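Side-chain contacts in GTP cyclohydrolase 1 type 2 homolog (Staphylococcus aureus subsp. aureus, PDB 3LNL), which is of unknown function but belongs to the NIF3 family, binds a pair of zinc ions and assembles into a capped, toroid-shaped hexamer: residues L344-W347 with F348-K352; Y334-K337 with E338-T342; I310-H313 with D314-A318; N82-G85 with L86-R89. The protein carries 2 engineered substitutions. All coordinates share one frame; numbering follows the deposited sequence. Where two conformers were deposited one is given.

Interaction 1: residues L344-W347 with F348-K352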
loop_
_atom_site.group_PDB
_atom_site.type_symbol
_atom_site.label_atom_id
_atom_site.label_comp_id
_atom_site.label_asym_id
_atom_site.label_seq_id
_atom_site.Cartn_x
_atom_site.Cartn_y
_atom_site.Cartn_z
ATOM N N LEU B 344 -20.481 12.162 -34.986
ATOM C CA LEU B 344 -21.708 11.384 -34.820
ATOM C C LEU B 344 -22.649 11.511 -36.017
ATOM O O LEU B 344 -23.281 10.524 -36.427
ATOM C CB LEU B 344 -22.427 11.766 -33.532
ATOM C CG LEU B 344 -23.555 10.817 -33.097
ATOM C CD1 LEU B 344 -23.159 9.326 -32.980
ATOM C CD2 LEU B 344 -24.143 11.282 -31.718
ATOM N N MET B 345 -22.744 12.712 -36.571
ATOM C CA MET B 345 -23.524 12.933 -37.788
ATOM C C MET B 345 -23.020 12.051 -38.925
ATOM O O MET B 345 -23.810 11.488 -39.683
ATOM C CB MET B 345 -23.451 14.394 -38.210
ATOM C CG MET B 345 -24.208 15.302 -37.291
ATOM S SD MET B 345 -24.494 16.937 -37.967
ATOM C CE MET B 345 -22.861 17.404 -38.626
ATOM N N ASN B 346 -21.705 11.938 -39.025
ATOM C CA ASN B 346 -21.079 11.079 -40.028
ATOM C C ASN B 346 -21.355 9.602 -39.775
ATOM O O ASN B 346 -21.719 8.861 -40.700
ATOM C CB ASN B 346 -19.557 11.288 -40.056
ATOM C CG ASN B 346 -18.904 10.464 -41.145
ATOM O OD1 ASN B 346 -19.411 10.425 -42.284
ATOM N ND2 ASN B 346 -17.820 9.741 -40.807
ATOM N N TRP B 347 -21.177 9.165 -38.526
ATOM C CA TRP B 347 -21.470 7.766 -38.185
ATOM C C TRP B 347 -22.943 7.426 -38.447
ATOM O O TRP B 347 -23.274 6.316 -38.950
ATOM C CB TRP B 347 -21.121 7.454 -36.726
ATOM C CG TRP B 347 -19.722 7.725 -36.384
ATOM C CD1 TRP B 347 -18.641 7.692 -37.233
ATOM C CD2 TRP B 347 -19.207 8.072 -35.085
ATOM N NE1 TRP B 347 -17.501 8.048 -36.533
ATOM C CE2 TRP B 347 -17.815 8.261 -35.222
ATOM C CE3 TRP B 347 -19.791 8.262 -33.834
ATOM C CZ2 TRP B 347 -17.003 8.621 -34.152
ATOM C CZ3 TRP B 347 -18.996 8.636 -32.776
ATOM C CH2 TRP B 347 -17.599 8.804 -32.942
ATOM N N PHE B 348 -23.833 8.371 -38.133
ATOM C CA PHE B 348 -25.247 8.170 -38.377
ATOM C C PHE B 348 -25.556 8.118 -39.892
ATOM O O PHE B 348 -26.426 7.376 -40.296
ATOM C CB PHE B 348 -26.096 9.285 -37.765
ATOM C CG PHE B 348 -26.360 9.166 -36.259
ATOM C CD1 PHE B 348 -27.044 10.208 -35.605
ATOM C CD2 PHE B 348 -25.949 8.064 -35.508
ATOM C CE1 PHE B 348 -27.313 10.140 -34.226
ATOM C CE2 PHE B 348 -26.203 7.985 -34.124
ATOM C CZ PHE B 348 -26.870 9.032 -33.486
ATOM N N ASN B 349 -24.878 8.947 -40.685
ATOM C CA ASN B 349 -25.058 8.939 -42.129
ATOM C C ASN B 349 -24.727 7.545 -42.665
ATOM O O ASN B 349 -25.542 6.918 -43.300
ATOM C CB ASN B 349 -24.184 9.978 -42.820
ATOM C CG ASN B 349 -24.335 9.917 -44.339
ATOM O OD1 ASN B 349 -25.413 10.192 -44.842
ATOM N ND2 ASN B 349 -23.270 9.556 -45.063
ATOM N N ILE B 350 -23.555 7.047 -42.325
ATOM C CA ILE B 350 -23.167 5.694 -42.689
ATOM C C ILE B 350 -24.248 4.680 -42.349
ATOM O O ILE B 350 -24.530 3.825 -43.135
ATOM C CB ILE B 350 -21.850 5.247 -42.015
ATOM C CG1 ILE B 350 -20.722 6.184 -42.359
ATOM C CG2 ILE B 350 -21.504 3.794 -42.421
ATOM C CD1 ILE B 350 -20.322 6.248 -43.773
ATOM N N GLU B 351 -24.868 4.770 -41.193
ATOM C CA GLU B 351 -25.811 3.736 -40.793
ATOM C C GLU B 351 -27.214 4.040 -41.271
ATOM O O GLU B 351 -28.137 3.333 -40.915
ATOM C CB GLU B 351 -25.860 3.643 -39.262
ATOM C CG GLU B 351 -24.532 3.394 -38.608
ATOM C CD GLU B 351 -24.072 1.977 -38.745
ATOM O OE1 GLU B 351 -24.790 1.088 -38.253
ATOM O OE2 GLU B 351 -22.987 1.760 -39.330
ATOM N N LYS B 352 -27.370 5.141 -41.995
ATOM C CA LYS B 352 -28.670 5.681 -42.387
ATOM C C LYS B 352 -29.618 5.936 -41.206
ATOM O O LYS B 352 -30.757 5.471 -41.200
ATOM C CB LYS B 352 -29.312 4.774 -43.460
ATOM C CG LYS B 352 -28.356 4.465 -44.624
ATOM C CD LYS B 352 -27.803 5.759 -45.255
ATOM C CE LYS B 352 -26.593 5.537 -46.209
ATOM N NZ LYS B 352 -27.050 5.542 -47.639
HETATM O O HOH W 1 -20.894 4.125 -38.432
#
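With CG swung away from its own backbone N (chi1 -167°), Leu344 holds its branch out from the helix surface, while Phe348, at chi1 -80°, keeps CG beside its N and leans its ring back toward it; the two meet one turn apart. This i to i+4 pair sits in the last turns of helix 336-350, which closes in a Schellman motif at Lys352. Leu344 CG lies over one face of the phenyl ring, 3.9 Å from the Phe348 centroid and 16° off the ring normal, a CH-pi contact. It stands toward the rim, and the CD1 methyl of Leu344 comes down at 3.5 Å from Phe348 CE2. Underneath, Phe348 N donates to Leu344 O at 2.8 Å, so backbone and side chains of the same two residues are coupled.

The pair is buried between helix 7-17, through Leu10, Leu13 and Leu14, and Val357 of strand 357-359. Trp347 points to helix 7-17 as well, its indole stacked on the ring of His17.

Toward the C-terminal end the contact becomes polar and more exposed. Glu351 N donates to Trp347 O at 3.2 Å, and in the terminal turn Lys352 N, at positive phi, reaches back to Asn349 O. The Glu351 chain is bent about its CB-CG bond, CG rests 3.2 Å from Trp347 O, and one water donates both to that carbonyl oxygen and to Glu351 OE2.

Interaction 2: residues Y334-K337 with E338-T342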
loop_
_atom_site.group_PDB
_atom_site.type_symbol
_atom_site.label_atom_id
_atom_site.label_comp_id
_atom_site.label_asym_id
_atom_site.label_seq_id
_atom_site.Cartn_x
_atom_site.Cartn_y
_atom_site.Cartn_z
ATOM N N TYR B 334 -13.732 22.217 -24.800
ATOM C CA TYR B 334 -15.088 22.465 -25.349
ATOM C C TYR B 334 -15.175 22.249 -26.837
ATOM O O TYR B 334 -16.272 22.094 -27.362
ATOM C CB TYR B 334 -15.598 23.900 -25.039
ATOM C CG TYR B 334 -15.012 24.915 -25.989
ATOM C CD1 TYR B 334 -15.645 25.185 -27.175
ATOM C CD2 TYR B 334 -13.790 25.568 -25.722
ATOM C CE1 TYR B 334 -15.119 26.078 -28.108
ATOM C CE2 TYR B 334 -13.259 26.523 -26.646
ATOM C CZ TYR B 334 -13.931 26.758 -27.832
ATOM O OH TYR B 334 -13.448 27.617 -28.786
ATOM N N VAL B 335 -14.032 22.206 -27.532
ATOM C CA VAL B 335 -14.029 21.910 -28.958
ATOM C C VAL B 335 -14.652 20.564 -29.246
ATOM O O VAL B 335 -15.024 20.305 -30.375
ATOM C CB VAL B 335 -12.569 21.955 -29.620
ATOM C CG1 VAL B 335 -11.969 23.368 -29.484
ATOM C CG2 VAL B 335 -11.640 20.896 -29.001
ATOM N N MET B 336 -14.742 19.661 -28.274
ATOM C CA MET B 336 -15.303 18.339 -28.606
ATOM C C MET B 336 -16.825 18.363 -28.820
ATOM O O MET B 336 -17.395 17.379 -29.269
ATOM C CB MET B 336 -14.883 17.223 -27.639
ATOM C CG MET B 336 -15.189 17.367 -26.178
ATOM S SD MET B 336 -16.916 17.634 -25.681
ATOM C CE MET B 336 -17.628 16.036 -26.187
ATOM N N LYS B 337 -17.509 19.459 -28.493
ATOM C CA LYS B 337 -18.952 19.472 -28.680
ATOM C C LYS B 337 -19.243 19.463 -30.180
ATOM O O LYS B 337 -19.929 18.591 -30.690
ATOM C CB LYS B 337 -19.590 20.708 -28.002
ATOM C CG LYS B 337 -19.407 20.758 -26.472
ATOM C CD LYS B 337 -20.149 21.875 -25.805
ATOM C CE LYS B 337 -19.647 23.266 -26.331
ATOM N NZ LYS B 337 -20.337 24.291 -25.542
ATOM N N GLU B 338 -18.722 20.451 -30.899
ATOM C CA GLU B 338 -18.835 20.475 -32.345
ATOM C C GLU B 338 -18.088 19.316 -32.982
ATOM O O GLU B 338 -18.569 18.731 -33.941
ATOM C CB GLU B 338 -18.310 21.787 -32.956
ATOM C CG GLU B 338 -19.142 23.042 -32.584
ATOM C CD GLU B 338 -20.527 23.116 -33.228
ATOM O OE1 GLU B 338 -21.262 24.065 -32.864
ATOM O OE2 GLU B 338 -20.893 22.261 -34.065
ATOM N N GLY B 339 -16.933 18.955 -32.443
ATOM C CA GLY B 339 -16.190 17.854 -33.039
ATOM C C GLY B 339 -16.945 16.533 -32.947
ATOM O O GLY B 339 -16.964 15.745 -33.894
ATOM N N LEU B 340 -17.525 16.256 -31.795
ATOM C CA LEU B 340 -18.238 15.003 -31.615
ATOM C C LEU B 340 -19.567 15.028 -32.386
ATOM O O LEU B 340 -19.988 13.987 -32.947
ATOM C CB LEU B 340 -18.493 14.700 -30.143
ATOM C CG LEU B 340 -19.246 13.392 -29.837
ATOM C CD1 LEU B 340 -18.392 12.117 -30.352
ATOM C CD2 LEU B 340 -19.549 13.341 -28.294
ATOM N N LYS B 341 -20.193 16.205 -32.472
ATOM C CA LYS B 341 -21.378 16.358 -33.301
ATOM C C LYS B 341 -21.066 15.968 -34.738
ATOM O O LYS B 341 -21.822 15.223 -35.351
ATOM C CB LYS B 341 -21.944 17.760 -33.280
ATOM C CG LYS B 341 -23.012 17.985 -34.421
ATOM C CD LYS B 341 -23.161 19.385 -34.813
ATOM C CE LYS B 341 -24.209 19.547 -35.907
ATOM N NZ LYS B 341 -24.791 20.917 -35.895
ATOM N N THR B 342 -19.953 16.469 -35.271
ATOM C CA THR B 342 -19.568 16.152 -36.647
ATOM C C THR B 342 -19.313 14.641 -36.818
ATOM O O THR B 342 -19.851 13.990 -37.718
ATOM C CB THR B 342 -18.335 16.981 -37.079
ATOM O OG1 THR B 342 -18.707 18.344 -37.034
ATOM C CG2 THR B 342 -17.818 16.570 -38.549
HETATM O O HOH W 2 -17.312 22.869 -29.713
#
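Met336 and Leu340 run alongside each other in one direction, with the Met336 CE methyl 3.9 Å from Leu340 CD2. Met336 is coiled to do this: CG sits between the backbone N and the carbonyl carbon (chi1 58°), and the chain bends again at the next two bonds, which carries CE round toward the leucine branch. Beneath them Leu340 N donates to Met336 O at 2.8 Å, approaching from well above the carbonyl plane, and Leu340 CB lies only 3.0 Å from the same oxygen.

One residue to each side the ladder continues, Gly339 N to Val335 O and Lys341 N to Lys337 O. The latter oxygen also takes part in a hydrogen bond with Thr45 OG1, and the Lys341 CB packs on it at 3.4 Å. This is the first part of helix 336-350 of the NIF3 fold, which begins shortly after Glu333, the ligand shared by both zinc ions. A water bridges the entry: it donates to Tyr334 O at 2.7 Å and accepts from Glu338 N at 3.0 Å.

Further out, Met336 packs on Met115 of helix 112-119 and on His68, a zinc ligand, so it belongs to the second shell of the metal site, about 7 Å from a zinc ion. Lys337 turns to the sheet instead, lying on Ala359 of strand 357-359, with its NZ hydrogen-bonded to Ser360 O.

Interaction 3: residues I310-H313 with D314-A318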
loop_
_atom_site.group_PDB
_atom_site.type_symbol
_atom_site.label_atom_id
_atom_site.label_comp_id
_atom_site.label_asym_id
_atom_site.label_seq_id
_atom_site.Cartn_x
_atom_site.Cartn_y
_atom_site.Cartn_z
ATOM N N ILE B 310 -2.468 24.571 -15.728
ATOM C CA ILE B 310 -1.059 24.596 -15.307
ATOM C C ILE B 310 -0.930 25.417 -14.018
ATOM O O ILE B 310 -1.485 26.529 -13.905
ATOM C CB ILE B 310 -0.128 25.135 -16.393
ATOM C CG1 ILE B 310 -0.385 24.375 -17.716
ATOM C CG2 ILE B 310 1.325 25.008 -15.922
ATOM C CD1 ILE B 310 0.502 24.749 -18.899
ATOM N N LYS B 311 -0.280 24.825 -13.031
ATOM C CA LYS B 311 -0.027 25.465 -11.749
ATOM C C LYS B 311 1.399 26.019 -11.618
ATOM O O LYS B 311 2.327 25.600 -12.324
ATOM C CB LYS B 311 -0.301 24.491 -10.621
ATOM C CG LYS B 311 -1.807 24.115 -10.610
ATOM C CD LYS B 311 -2.220 23.255 -9.463
ATOM C CE LYS B 311 -1.242 22.122 -9.252
ATOM N NZ LYS B 311 -1.700 21.264 -8.093
ATOM N N HIS B 312 1.528 27.003 -10.728
ATOM C CA HIS B 312 2.786 27.735 -10.506
ATOM C C HIS B 312 4.028 26.885 -10.443
ATOM O O HIS B 312 4.959 27.105 -11.203
ATOM C CB HIS B 312 2.667 28.540 -9.202
ATOM C CG HIS B 312 3.900 29.282 -8.844
ATOM N ND1 HIS B 312 4.305 30.411 -9.515
ATOM C CD2 HIS B 312 4.863 29.018 -7.914
ATOM C CE1 HIS B 312 5.445 30.842 -8.986
ATOM N NE2 HIS B 312 5.813 30.007 -8.019
ATOM N N HIS B 313 4.077 25.941 -9.496
ATOM C CA HIS B 313 5.306 25.210 -9.262
ATOM C C HIS B 313 5.657 24.328 -10.454
ATOM O O HIS B 313 6.833 24.138 -10.751
ATOM C CB HIS B 313 5.262 24.404 -7.960
ATOM C CG HIS B 313 5.466 25.255 -6.750
ATOM N ND1 HIS B 313 6.689 25.803 -6.429
ATOM C CD2 HIS B 313 4.585 25.706 -5.824
ATOM C CE1 HIS B 313 6.551 26.545 -5.340
ATOM N NE2 HIS B 313 5.288 26.482 -4.941
ATOM N N ASP B 314 4.655 23.796 -11.152
ATOM C CA ASP B 314 4.968 23.030 -12.354
ATOM C C ASP B 314 5.485 23.898 -13.511
ATOM O O ASP B 314 6.379 23.465 -14.256
ATOM C CB ASP B 314 3.776 22.199 -12.815
ATOM C CG ASP B 314 3.412 21.124 -11.785
ATOM O OD1 ASP B 314 4.309 20.443 -11.209
ATOM O OD2 ASP B 314 2.220 21.037 -11.561
ATOM N N ALA B 315 4.918 25.089 -13.644
ATOM C CA ALA B 315 5.405 26.075 -14.603
ATOM C C ALA B 315 6.838 26.512 -14.246
ATOM O O ALA B 315 7.681 26.681 -15.133
ATOM C CB ALA B 315 4.483 27.297 -14.652
ATOM N N LEU B 316 7.075 26.790 -12.961
ATOM C CA LEU B 316 8.430 27.133 -12.483
ATOM C C LEU B 316 9.475 26.058 -12.853
ATOM O O LEU B 316 10.533 26.354 -13.363
ATOM C CB LEU B 316 8.427 27.354 -10.962
ATOM C CG LEU B 316 9.627 28.143 -10.410
ATOM C CD1 LEU B 316 9.546 29.589 -10.924
ATOM C CD2 LEU B 316 9.656 28.099 -8.872
ATOM N N ASP B 317 9.163 24.804 -12.539
ATOM C CA ASP B 317 9.999 23.664 -12.907
ATOM C C ASP B 317 10.259 23.623 -14.422
ATOM O O ASP B 317 11.437 23.515 -14.868
ATOM C CB ASP B 317 9.344 22.341 -12.467
ATOM C CG ASP B 317 9.311 22.206 -10.965
ATOM O OD1 ASP B 317 9.906 23.053 -10.289
ATOM O OD2 ASP B 317 8.665 21.291 -10.451
ATOM N N ALA B 318 9.184 23.706 -15.200
ATOM C CA ALA B 318 9.298 23.710 -16.668
ATOM C C ALA B 318 10.235 24.828 -17.172
ATOM O O ALA B 318 11.150 24.567 -17.960
ATOM C CB ALA B 318 7.906 23.824 -17.325
HETATM O O HOH W 3 0.474 22.119 -13.093
HETATM O O HOH W 4 8.830 24.557 -7.853
#
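Leu316 extends back toward two imidazoles of the preceding turn, its CD2 methyl 4.4 Å from His312 NE2 and 4.5 Å from His313 ND1, oblique to both rings. The two histidines are turned against each other: His312 CD2 lies over the centre of the His313 ring, 3.8 Å above its plane, while His313 CD2 sits in plane at the edge of His312. A chi1 of -77° lays the His313 ring alongside its backbone N, and the turn about chi2 (-72°) puts ND1 at a water by the ring edge; that water donates to Asp317 OD1, 3.1 Å away. The imidazole and the carboxylate are thus linked through solvent, His313 ND1 and Asp317 OD1 being 5.7 Å apart.

On the other flank a second water accepts from Lys311 N and donates to Asp314 OD2 at 2.6 Å, tying the N-cap residue to the first turn. Helix 312-321 is the crossing helix of a beta-alpha-beta unit between strands 304-307 and 325-327, and Ala315 N to Lys311 O, Leu316 N to His312 O and Asp317 N to His313 O form its opening ladder. Ile310, just ahead of the helix, sets CG2 against Ala315 CB and packs on Leu325.

The histidine side faces a second subunit. His312 stacks on His330 and is hydrogen-bonded through NE2 to Asp48 OD2, both of that neighbour, while His313 meets His69 of the same neighbour, the ring planes at about 60°, and comes within about 4 Å of a zinc ion. Asp317 OD1 is also hydrogen-bonded to Tyr84 OH of the second subunit.

Interaction 4: residues N82-G85 with L86-R89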
loop_
_atom_site.group_PDB
_atom_site.type_symbol
_atom_site.label_atom_id
_atom_site.label_comp_id
_atom_site.label_asym_id
_atom_site.label_seq_id
_atom_site.Cartn_x
_atom_site.Cartn_y
_atom_site.Cartn_z
ATOM N N ASN B 82 -30.028 19.551 -4.637
ATOM C CA ASN B 82 -29.008 20.574 -4.617
ATOM C C ASN B 82 -27.746 20.029 -5.239
ATOM O O ASN B 82 -27.568 18.809 -5.418
ATOM C CB ASN B 82 -28.765 21.134 -3.213
ATOM C CG ASN B 82 -27.905 20.257 -2.312
ATOM O OD1 ASN B 82 -26.662 20.174 -2.458
ATOM N ND2 ASN B 82 -28.529 19.748 -1.244
ATOM N N GLY B 83 -26.922 20.956 -5.680
ATOM C CA GLY B 83 -25.645 20.610 -6.261
ATOM C C GLY B 83 -25.789 19.720 -7.463
ATOM O O GLY B 83 -26.625 19.939 -8.328
ATOM N N TYR B 84 -24.947 18.724 -7.523
ATOM C CA TYR B 84 -24.966 17.796 -8.650
ATOM C C TYR B 84 -26.226 16.929 -8.542
ATOM O O TYR B 84 -26.763 16.478 -9.537
ATOM C CB TYR B 84 -23.699 16.920 -8.654
ATOM C CG TYR B 84 -22.488 17.642 -9.137
ATOM C CD1 TYR B 84 -21.458 18.003 -8.258
ATOM C CD2 TYR B 84 -22.403 18.044 -10.451
ATOM C CE1 TYR B 84 -20.358 18.709 -8.704
ATOM C CE2 TYR B 84 -21.305 18.752 -10.909
ATOM C CZ TYR B 84 -20.273 19.077 -10.030
ATOM O OH TYR B 84 -19.142 19.787 -10.487
ATOM N N GLY B 85 -26.732 16.745 -7.334
ATOM C CA GLY B 85 -27.990 16.058 -7.153
ATOM C C GLY B 85 -29.156 16.621 -7.937
ATOM O O GLY B 85 -29.958 15.871 -8.516
ATOM N N LEU B 86 -29.218 17.938 -8.021
ATOM C CA LEU B 86 -30.283 18.617 -8.746
ATOM C C LEU B 86 -30.213 18.293 -10.240
ATOM O O LEU B 86 -31.225 18.071 -10.864
ATOM C CB LEU B 86 -30.154 20.128 -8.507
ATOM C CG LEU B 86 -31.346 21.005 -8.837
ATOM C CD1 LEU B 86 -32.482 20.724 -7.870
ATOM C CD2 LEU B 86 -30.941 22.501 -8.775
ATOM N N ILE B 87 -29.018 18.164 -10.786
ATOM C CA ILE B 87 -28.829 17.891 -12.196
ATOM C C ILE B 87 -29.222 16.407 -12.485
ATOM O O ILE B 87 -29.979 16.100 -13.429
ATOM C CB ILE B 87 -27.357 18.113 -12.647
ATOM C CG1 ILE B 87 -26.922 19.579 -12.450
ATOM C CG2 ILE B 87 -27.168 17.754 -14.104
ATOM C CD1 ILE B 87 -25.445 19.790 -12.637
ATOM N N ILE B 88 -28.776 15.502 -11.618
ATOM C CA ILE B 88 -28.986 14.086 -11.845
ATOM C C ILE B 88 -30.489 13.799 -11.736
ATOM O O ILE B 88 -31.063 13.047 -12.544
ATOM C CB ILE B 88 -28.173 13.262 -10.824
ATOM C CG1 ILE B 88 -26.663 13.404 -11.067
ATOM C CG2 ILE B 88 -28.619 11.780 -10.840
ATOM C CD1 ILE B 88 -25.793 12.930 -9.808
ATOM N N ARG B 89 -31.124 14.366 -10.703
ATOM C CA ARG B 89 -32.577 14.239 -10.511
ATOM C C ARG B 89 -33.372 14.810 -11.699
ATOM O O ARG B 89 -34.358 14.232 -12.116
ATOM C CB ARG B 89 -33.049 14.903 -9.203
ATOM C CG ARG B 89 -32.457 14.249 -7.921
ATOM C CD ARG B 89 -32.620 15.100 -6.680
ATOM N NE ARG B 89 -34.026 15.411 -6.457
ATOM C CZ ARG B 89 -34.920 14.598 -5.905
ATOM N NH1 ARG B 89 -34.585 13.403 -5.363
ATOM N NH2 ARG B 89 -36.156 15.001 -5.811
#
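Gly83 at positive phi swings the chain from the extended Asn82 into the first turn of helix 83-93, where Leu86 N donates to both Asn82 O (3.2 Å) and Gly83 O (3.3 Å), lying well above each carbonyl plane. Straighter i to i+4 bonds follow, Ile88 N to Tyr84 O and Arg89 N to Gly85 O. This is the N-terminal turn of a helix in the NIF3 fold, and Gly85 sits close against the Asn82 carbonyl.

Tyr84 and Ile87 project together from the same side of the turn, with Ile87 CD1 4.1 Å from Tyr84 CD2, oblique to the ring. Both rest on Leu71. The phenol reaches beyond the chain: its OH is hydrogen-bonded to Asp317 OD1 of a second subunit. Ile88 lays CG1 3.4 Å from Tyr84 O, on the carbonyl that its own N-H already uses.

Arg89 folds back over the turn, bent at chi3 (57°), and its NH1 is hydrogen-bonded to Leu79 O of its own chain. Its aliphatic part curls round a single carbonyl oxygen, with CG 3.0 Å and CD 3.3 Å from Gly85 O.

In the fold
Interactions 2 and 1 follow each other along helix 336-350, their centres 15 Å apart, and touch where Leu340 CD1 meets Trp347 CH2 at 4.3 Å. Interaction 2 is at the metal end, the Met336 side chain about 7 Å from a zinc ion; in interaction 1 the Trp347 side chain is about 12 Å from that of His68. Interactions 3 and 4 lie 35 Å apart between centres within one chain, yet the hexamer joins them: Asp317 of one subunit is hydrogen-bonded to Tyr84 of another. Interaction 2 reaches the metal site from within its own chain, whereas interaction 3 comes up to a zinc ion on the neighbouring subunit's side, so the dinuclear site adjoins a subunit interface.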